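Local structure of aminotransferase class I and II (Streptococcus suis 89/1591, 3OP7) at residues L32-E35 against E36-L40; Y115-L118 against Y119-K123; R245-R248 against D249-M252; I273-R276 against N277-L281. The protein probably transfers amino groups between amino acids and keto acids using pyridoxal 5'-phosphate. All coordinates share one frame; numbering follows the deposited sequence. Where two conformers were deposited one is given.

Contact 1. Residues L32-E35 against E36-L40; sequences LTLE and ELFAL
Glu36 reaches back over Leu32 and Thr33, and its side chain can be followed atom by atom. Glu36 CB sits 3.6 Å from Thr33 OG1. Glu36 CG turns anti to the backbone N (chi1 -163°) and begins the approach to Leu32 CD2. In the conformer given, of two deposited, Glu36 CD then comes to a short 3.3 Å from Leu32 CD2, with OE1 close beside it, the two side chains crossing at about a right angle. At the tip, OE2 forms a salt bridge with Arg276 of helix 270-294. All this happens at the start of helix 34-41, where Thr33 is the N-cap: its OG1 accepts from Glu36 N at 3.0 Å in a nearly straight bond (163°). Thr33 O takes Leu37 N at 2.9 Å, and Leu34 O takes Phe38 N at 2.8 Å, opening the alpha-helical ladder. Leu34 O lies over one face of the Phe38 ring, while the far end of the ring meets the Leu34 side chain, Phe38 CZ coming within 3.6 Å of Leu34 CG. On the exposed flank, Glu35 OE1 is hydrogen-bonded to Gln53 of the second subunit. A turn further on, Leu40 CD2 lies 3.9 Å from Leu32 CD2.

Contact 2. Residues Y115-L118 against Y119-K123; sequences YQQL and YDIPK
Gln116 and Asp120 join side chain to side chain near the N-terminal end of the helix that runs on to residue 124, the helix of a beta-alpha-beta unit between strands 107-112 and 128-135. Gln116 NE2 donates to Asp120 OD2 at 2.8 Å, using the anti lone pair of the carboxylate oxygen. The bond is bent (146°), and the amide and carboxylate planes stand 65° apart. On the backbone, Gln116 O accepts from Asp120 N at 3.1 Å and, weakly, from Tyr119 N. The same carbonyl oxygen sits over the centre of one face of the Tyr119 ring. That ring folds back because Tyr119 CG lies between its own backbone N and carbonyl carbon (chi1 54°), which brings Tyr119 OH within 3.7 Å of Gln116 CG. The planes of the Tyr119 ring and the Gln116 amide are nearly parallel.

In the next shell, the Gln116 amide is held at both ends by the N-terminal segment: OE1 accepts from Gly8 N and NE2 also donates to Arg6 O. Gln117 has its own partners, Asn94 and Thr91 of this chain and the Tyr250 carbonyl of the second subunit, while its aliphatic part runs alongside Ile121. Pro122 kinks the helix because it has no N-H to offer; instead its CG rests 3.3 Å from Leu118 O.

Contact 3. Residues R245-R248 against D249-M252; sequences RDYR and DYTM
With CG anti to its carbonyl carbon in both Tyr247 (chi1 -64°) and Tyr250 (chi1 -77°), the two tyrosines point the same way and lie side by side. Tyr247 CD1 approaches Tyr250 CE2 to 3.7 Å. In Met252, a selenomethionine, CG lies between the backbone N and the carbonyl carbon (chi1 62°), and the bent end of the chain brings Met252 SE to 3.8 Å from both NE and NH2 of Arg248 in the conformer given, whose own chain bends at chi3.

The backbone coils in the loop between helices 238-244 and 257-268. Residues 247-250 make a type I turn, with Arg248 and Asp249 at its corners: Tyr247 O accepts from Tyr250 N at 3.0 Å, with the donor well above the carbonyl plane, and also lies at the edge of the Tyr250 ring. Arg248 O accepts twice, from Thr251 N at 3.3 Å and from Met252 N at 2.9 Å. The Met252 bond is nearly in line with the carbonyl, whereas Thr251 N comes in from far above its plane.

The outer ends of these side chains tie the loop to both subunits. Tyr247 OH bonds to Gly1 N and Tyr250 OH to Pro5 O, both of the second subunit, while Arg248 NH2 donates to the backbone oxygens of Gln86 and Ile62 in its own chain. These two carbonyls fix how NH2 is turned, and the side chains of Glu63 and of Glu10 of the second subunit, which also touch Arg248, may favour its positive charge.

Contact 4. Residues I273-R276 against N277-L281; sequences ILER and NRHIL. With EDO (1,2-ethanediol), chain I.
Asn277 OD1 receives NH1 of the neighbouring Arg276 at 2.8 Å, in the carbonyl plane and on a lone pair, although the N-H is bent to 138°. The amide and guanidinium planes are 56° apart. Arg276 gets there with an extended chain whose CG is anti to the backbone N (chi1 176°), and Ile280 CD1 packs over one face of its guanidinium, offset toward the rim. NH1 also donates to Ser30 O. The other arm of the amide, Asn277 ND2, reaches Thr223 O and Ser225 OG, one and three residues after Lys222, which carries the pyridoxal phosphate. All of this sits on the long helix 270-294, whose backbone bonds here include Asn277 N to Ile273 O at 2.9 Å and Arg278 N to Leu274 O at 2.8 Å. Round the helix from the amide, a 1,2-ethanediol, probably from the crystallisation liquor, bridges two opposite charges: its O2 donates to Glu275 OE2 at 2.8 Å and accepts a weak bond from Arg278 NE at 3.3 Å. Arg278 NH1 has a stronger partner in Glu282, one turn along.

In the fold
Contacts 1 and 4 meet directly, their centres 14 Å apart: Glu36 OE2 and Arg276 NE form a salt bridge at 2.9 Å, and Leu37 and Leu40 pack on Ile273. Through contact 4 this pair reaches the cofactor-bearing loop. Contacts 2 and 3 have centres 18 Å apart and do not touch within one chain, their nearest atoms being about 9 Å apart. They meet across the dimer instead, where Gln117 of one subunit donates to the Tyr250 carbonyl of the other. Contact 1 faces the second subunit too, whereas contact 4, about 16 Å from contact 2 at the nearest atoms, is touched by no other protein chain.

Contact 1. Residues L32-E35 against E36-L40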
# COMPACT_ATOMS: atom_id res chain seq x y z
N LEU A 32 -2.35 18.18 10.71
CA LEU A 32 -3.44 18.32 11.68
C LEU A 32 -3.37 17.25 12.72
O LEU A 32 -2.99 16.10 12.42
CB LEU A 32 -4.79 18.23 10.94
CG LEU A 32 -5.21 19.48 10.15
CD1 LEU A 32 -6.35 19.09 9.13
CD2 LEU A 32 -5.64 20.55 11.10
N THR A 33 -3.80 17.58 13.92
CA THR A 33 -4.22 16.56 14.88
C THR A 33 -5.73 16.33 14.75
O THR A 33 -6.46 17.16 14.22
CB THR A 33 -3.95 16.97 16.30
OG1 THR A 33 -4.75 18.14 16.61
CG2 THR A 33 -2.43 17.26 16.56
N LEU A 34 -6.22 15.22 15.29
CA LEU A 34 -7.66 14.97 15.31
C LEU A 34 -8.37 16.09 16.06
O LEU A 34 -9.39 16.58 15.61
CB LEU A 34 -7.94 13.59 15.95
CG LEU A 34 -9.18 12.86 15.49
CD1 LEU A 34 -9.29 12.85 13.96
CD2 LEU A 34 -9.17 11.44 16.10
N GLU A 35 -7.79 16.51 17.18
CA GLU A 35 -8.32 17.64 17.96
C GLU A 35 -8.55 18.88 17.10
O GLU A 35 -9.61 19.49 17.15
CB GLU A 35 -7.33 18.00 19.08
CG GLU A 35 -7.59 19.33 19.80
CD GLU A 35 -8.20 19.18 21.16
OE1 GLU A 35 -7.93 18.16 21.85
OE2 GLU A 35 -8.94 20.12 21.55
N GLU A 36 -7.54 19.25 16.32
CA GLU A 36 -7.64 20.41 15.44
C GLU A 36 -8.67 20.17 14.34
O GLU A 36 -9.40 21.09 13.95
CB GLU A 36 -6.27 20.82 14.83
CG GLU A 36 -6.28 22.25 14.25
CD GLU A 36 -5.01 22.73 13.56
OE1 GLU A 36 -3.95 22.06 13.62
OE2 GLU A 36 -5.09 23.83 12.94
N LEU A 37 -8.71 18.95 13.79
CA LEU A 37 -9.73 18.65 12.78
C LEU A 37 -11.15 18.73 13.33
O LEU A 37 -12.04 19.30 12.68
CB LEU A 37 -9.52 17.28 12.17
CG LEU A 37 -10.49 16.83 11.08
CD1 LEU A 37 -10.53 17.82 9.87
CD2 LEU A 37 -10.18 15.36 10.62
N PHE A 38 -11.36 18.24 14.55
CA PHE A 38 -12.67 18.38 15.17
C PHE A 38 -13.02 19.85 15.33
O PHE A 38 -14.15 20.26 15.06
CB PHE A 38 -12.69 17.71 16.54
CG PHE A 38 -12.61 16.19 16.51
CD1 PHE A 38 -13.22 15.46 15.52
CD2 PHE A 38 -12.00 15.50 17.55
CE1 PHE A 38 -13.19 14.08 15.54
CE2 PHE A 38 -11.97 14.12 17.57
CZ PHE A 38 -12.57 13.41 16.56
N ALA A 39 -12.05 20.65 15.78
CA ALA A 39 -12.29 22.07 16.02
C ALA A 39 -12.65 22.83 14.75
O ALA A 39 -13.61 23.59 14.73
CB ALA A 39 -11.07 22.74 16.72
N LEU A 40 -11.89 22.64 13.68
CA LEU A 40 -12.18 23.39 12.47
C LEU A 40 -13.47 22.89 11.78
O LEU A 40 -14.13 23.65 11.07
CB LEU A 40 -10.96 23.46 11.54
CG LEU A 40 -10.46 22.18 10.91
CD1 LEU A 40 -11.44 21.83 9.78
CD2 LEU A 40 -9.01 22.32 10.38

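Contact 2. Residues Y115-L118 against Y119-K123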
# COMPACT_ATOMS: atom_id res chain seq x y z
N TYR A 115 8.08 13.33 -9.47
CA TYR A 115 7.98 12.29 -8.42
C TYR A 115 8.42 10.91 -8.93
O TYR A 115 7.96 10.44 -9.98
CB TYR A 115 6.55 12.25 -7.88
CG TYR A 115 6.48 11.64 -6.50
CD1 TYR A 115 7.06 12.27 -5.43
CD2 TYR A 115 5.81 10.46 -6.27
CE1 TYR A 115 7.01 11.74 -4.16
CE2 TYR A 115 5.71 9.95 -5.02
CZ TYR A 115 6.34 10.57 -3.95
OH TYR A 115 6.29 10.06 -2.65
N GLN A 116 9.35 10.26 -8.23
CA GLN A 116 10.07 9.12 -8.83
C GLN A 116 9.20 7.93 -9.24
O GLN A 116 9.54 7.20 -10.15
CB GLN A 116 11.23 8.66 -7.90
CG GLN A 116 12.12 7.57 -8.47
CD GLN A 116 13.32 7.25 -7.60
OE1 GLN A 116 13.61 7.97 -6.63
NE2 GLN A 116 14.05 6.19 -7.96
N GLN A 117 8.06 7.75 -8.58
CA GLN A 117 7.14 6.68 -8.97
C GLN A 117 6.81 6.73 -10.48
O GLN A 117 6.65 5.69 -11.12
CB GLN A 117 5.82 6.82 -8.23
CG GLN A 117 5.83 6.34 -6.76
CD GLN A 117 4.43 6.34 -6.21
OE1 GLN A 117 3.80 7.38 -6.12
NE2 GLN A 117 3.93 5.14 -5.82
N LEU A 118 6.66 7.95 -10.97
CA LEU A 118 6.03 8.17 -12.25
C LEU A 118 6.86 7.68 -13.44
O LEU A 118 6.28 7.34 -14.49
CB LEU A 118 5.62 9.63 -12.46
CG LEU A 118 4.59 10.17 -11.46
CD1 LEU A 118 4.43 11.68 -11.75
CD2 LEU A 118 3.23 9.36 -11.44
N TYR A 119 8.18 7.59 -13.27
CA TYR A 119 9.06 7.06 -14.32
C TYR A 119 9.71 5.72 -13.96
O TYR A 119 9.85 4.89 -14.85
CB TYR A 119 10.10 8.10 -14.76
CG TYR A 119 10.93 8.72 -13.67
CD1 TYR A 119 12.08 8.10 -13.22
CD2 TYR A 119 10.55 9.91 -13.07
CE1 TYR A 119 12.83 8.67 -12.23
CE2 TYR A 119 11.26 10.46 -12.07
CZ TYR A 119 12.41 9.82 -11.63
OH TYR A 119 13.15 10.37 -10.61
N ASP A 120 10.04 5.49 -12.69
CA ASP A 120 10.69 4.23 -12.33
C ASP A 120 9.75 3.05 -12.21
O ASP A 120 10.16 1.93 -12.51
CB ASP A 120 11.62 4.41 -11.13
CG ASP A 120 13.01 4.93 -11.54
OD1 ASP A 120 13.41 4.75 -12.74
OD2 ASP A 120 13.70 5.53 -10.65
N ILE A 121 8.51 3.27 -11.81
CA ILE A 121 7.59 2.14 -11.81
C ILE A 121 7.41 1.62 -13.24
O ILE A 121 7.57 0.41 -13.47
CB ILE A 121 6.25 2.39 -11.03
CG1 ILE A 121 6.55 2.57 -9.54
CG2 ILE A 121 5.29 1.23 -11.25
CD1 ILE A 121 5.36 3.01 -8.69
N PRO A 122 7.10 2.49 -14.22
CA PRO A 122 6.92 1.89 -15.53
C PRO A 122 8.16 1.19 -16.07
O PRO A 122 8.05 0.14 -16.68
CB PRO A 122 6.48 3.04 -16.45
CG PRO A 122 6.33 4.24 -15.60
CD PRO A 122 6.55 3.85 -14.14
N LYS A 123 9.33 1.75 -15.82
CA LYS A 123 10.58 1.07 -16.23
C LYS A 123 10.65 -0.32 -15.64
O LYS A 123 10.97 -1.29 -16.34
CB LYS A 123 11.81 1.83 -15.73
CG LYS A 123 12.30 2.95 -16.57
CD LYS A 123 13.84 3.03 -16.40
CE LYS A 123 14.51 3.98 -17.38
NZ LYS A 123 16.00 4.03 -17.12

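Contact 3. Residues R245-R248 against D249-M252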
# COMPACT_ATOMS: atom_id res chain seq x y z
N ARG A 245 -10.03 -1.97 -10.43
CA ARG A 245 -10.70 -2.63 -9.30
C ARG A 245 -10.26 -4.07 -9.10
O ARG A 245 -10.46 -4.62 -8.02
CB ARG A 245 -12.20 -2.67 -9.50
CG ARG A 245 -12.92 -1.39 -9.38
CD ARG A 245 -14.39 -1.75 -9.32
NE ARG A 245 -15.09 -0.64 -8.75
CZ ARG A 245 -15.65 0.29 -9.50
NH1 ARG A 245 -15.62 0.14 -10.81
NH2 ARG A 245 -16.25 1.33 -8.94
N ASP A 246 -9.72 -4.67 -10.15
CA ASP A 246 -9.34 -6.05 -10.11
C ASP A 246 -7.86 -6.29 -9.75
O ASP A 246 -7.40 -7.44 -9.81
CB ASP A 246 -9.67 -6.72 -11.43
CG ASP A 246 -11.19 -6.91 -11.64
OD1 ASP A 246 -11.97 -7.08 -10.65
OD2 ASP A 246 -11.58 -6.89 -12.83
N TYR A 247 -7.14 -5.22 -9.42
CA TYR A 247 -5.71 -5.30 -9.09
C TYR A 247 -5.34 -4.78 -7.70
O TYR A 247 -4.19 -4.91 -7.27
CB TYR A 247 -4.88 -4.54 -10.12
CG TYR A 247 -4.97 -5.15 -11.48
CD1 TYR A 247 -4.11 -6.18 -11.87
CD2 TYR A 247 -5.96 -4.75 -12.36
CE1 TYR A 247 -4.23 -6.77 -13.11
CE2 TYR A 247 -6.09 -5.32 -13.59
CZ TYR A 247 -5.22 -6.33 -13.97
OH TYR A 247 -5.41 -6.90 -15.21
N ARG A 248 -6.32 -4.26 -6.94
CA ARG A 248 -5.99 -3.70 -5.63
C ARG A 248 -5.51 -4.75 -4.60
O ARG A 248 -4.83 -4.36 -3.68
CB ARG A 248 -7.17 -2.85 -5.11
CG ARG A 248 -7.38 -1.63 -6.03
CD ARG A 248 -8.63 -0.73 -5.74
NE ARG A 248 -8.59 -0.07 -4.44
CZ ARG A 248 -9.28 -0.43 -3.37
NH1 ARG A 248 -10.09 -1.49 -3.40
NH2 ARG A 248 -9.15 0.25 -2.23
N ASP A 249 -5.82 -6.03 -4.74
CA ASP A 249 -5.26 -7.00 -3.79
C ASP A 249 -3.77 -7.27 -4.03
O ASP A 249 -3.12 -7.90 -3.19
CB ASP A 249 -6.00 -8.33 -3.73
CG ASP A 249 -7.41 -8.21 -3.17
OD1 ASP A 249 -7.87 -7.07 -2.96
OD2 ASP A 249 -8.00 -9.28 -2.97
N TYR A 250 -3.20 -6.78 -5.12
CA TYR A 250 -1.75 -6.96 -5.23
C TYR A 250 -1.02 -5.98 -4.37
O TYR A 250 0.15 -6.20 -4.05
CB TYR A 250 -1.31 -6.73 -6.69
CG TYR A 250 -1.58 -7.85 -7.63
CD1 TYR A 250 -0.90 -9.07 -7.53
CD2 TYR A 250 -2.51 -7.73 -8.65
CE1 TYR A 250 -1.10 -10.05 -8.41
CE2 TYR A 250 -2.73 -8.72 -9.55
CZ TYR A 250 -2.01 -9.91 -9.45
OH TYR A 250 -2.20 -11.02 -10.28
N THR A 251 -1.64 -4.82 -4.10
CA THR A 251 -0.94 -3.72 -3.46
C THR A 251 -1.47 -3.26 -2.11
O THR A 251 -0.68 -2.79 -1.28
CB THR A 251 -0.95 -2.52 -4.43
OG1 THR A 251 -2.30 -2.08 -4.61
CG2 THR A 251 -0.32 -2.95 -5.81
N MSE A 252 -2.79 -3.33 -1.87
CA MSE A 252 -3.35 -2.75 -0.68
C MSE A 252 -4.53 -3.53 -0.06
O MSE A 252 -4.69 -3.49 1.14
CB MSE A 252 -3.73 -1.30 -0.94
CG MSE A 252 -4.77 -1.16 -1.97
SE MSE A 252 -5.39 0.57 -2.41
CE MSE A 252 -3.89 0.83 -3.64

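Contact 4. Residues I273-R276 against N277-L281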
# COMPACT_ATOMS: atom_id res chain seq x y z
N ILE A 273 -10.28 23.36 5.76
CA ILE A 273 -8.89 22.97 5.72
C ILE A 273 -8.13 23.86 4.72
O ILE A 273 -7.02 24.35 5.00
CB ILE A 273 -8.73 21.45 5.46
CG1 ILE A 273 -9.38 20.66 6.60
CG2 ILE A 273 -7.25 21.08 5.30
CD1 ILE A 273 -9.47 19.21 6.25
N LEU A 274 -8.73 24.11 3.56
CA LEU A 274 -8.10 24.95 2.56
C LEU A 274 -7.83 26.34 3.11
O LEU A 274 -6.79 26.95 2.84
CB LEU A 274 -8.95 25.05 1.29
CG LEU A 274 -9.02 23.75 0.46
CD1 LEU A 274 -9.93 23.95 -0.75
CD2 LEU A 274 -7.67 23.21 0.01
N GLU A 275 -8.77 26.86 3.89
CA GLU A 275 -8.63 28.21 4.43
C GLU A 275 -7.49 28.28 5.44
O GLU A 275 -6.68 29.21 5.39
CB GLU A 275 -9.97 28.67 4.97
CG GLU A 275 -10.79 29.40 3.89
CD GLU A 275 -10.16 30.75 3.49
OE1 GLU A 275 -9.95 31.60 4.38
OE2 GLU A 275 -9.84 30.94 2.29
N ARG A 276 -7.40 27.26 6.31
CA ARG A 276 -6.28 27.11 7.24
C ARG A 276 -4.96 27.08 6.46
O ARG A 276 -4.03 27.79 6.81
CB ARG A 276 -6.40 25.82 8.03
CG ARG A 276 -5.22 25.50 8.97
CD ARG A 276 -5.22 24.04 9.30
NE ARG A 276 -4.17 23.61 10.23
CZ ARG A 276 -3.09 22.91 9.89
NH1 ARG A 276 -2.85 22.59 8.63
NH2 ARG A 276 -2.24 22.52 10.84
N ASN A 277 -4.90 26.23 5.45
CA ASN A 277 -3.67 26.00 4.72
C ASN A 277 -3.25 27.12 3.80
O ASN A 277 -2.04 27.32 3.62
CB ASN A 277 -3.72 24.62 4.04
CG ASN A 277 -3.56 23.54 5.04
OD1 ASN A 277 -3.43 23.87 6.21
ND2 ASN A 277 -3.56 22.26 4.62
N ARG A 278 -4.22 27.88 3.28
CA ARG A 278 -3.91 29.11 2.53
C ARG A 278 -3.11 30.11 3.37
O ARG A 278 -2.13 30.68 2.90
CB ARG A 278 -5.18 29.81 2.00
CG ARG A 278 -4.87 31.19 1.34
CD ARG A 278 -6.07 31.82 0.60
NE ARG A 278 -6.50 31.00 -0.52
CZ ARG A 278 -5.89 30.94 -1.71
NH1 ARG A 278 -4.81 31.70 -1.96
NH2 ARG A 278 -6.36 30.16 -2.66
N HIS A 279 -3.51 30.33 4.62
CA HIS A 279 -2.79 31.22 5.50
C HIS A 279 -1.34 30.77 5.73
O HIS A 279 -0.40 31.57 5.68
CB HIS A 279 -3.51 31.37 6.85
CG HIS A 279 -4.82 32.10 6.78
ND1 HIS A 279 -4.91 33.43 6.40
CD2 HIS A 279 -6.08 31.71 7.09
CE1 HIS A 279 -6.18 33.81 6.46
NE2 HIS A 279 -6.90 32.79 6.89
N ILE A 280 -1.15 29.49 5.98
CA ILE A 280 0.19 28.98 6.22
C ILE A 280 1.06 29.12 4.98
O ILE A 280 2.15 29.68 5.03
CB ILE A 280 0.15 27.48 6.56
CG1 ILE A 280 -0.58 27.28 7.90
CG2 ILE A 280 1.58 26.90 6.56
CD1 ILE A 280 -1.04 25.84 8.15
N LEU A 281 0.55 28.64 3.84
CA LEU A 281 1.26 28.84 2.55
C LEU A 281 1.62 30.29 2.23
O LEU A 281 2.79 30.58 1.91
CB LEU A 281 0.42 28.28 1.40
CG LEU A 281 0.41 26.78 1.27
CD1 LEU A 281 -0.68 26.43 0.26
CD2 LEU A 281 1.79 26.34 0.79
C1 EDO I . -8.79 27.92 -1.62
O1 EDO I . -9.34 27.96 -2.94
C2 EDO I . -9.54 28.93 -0.75
O2 EDO I . -8.91 29.02 0.54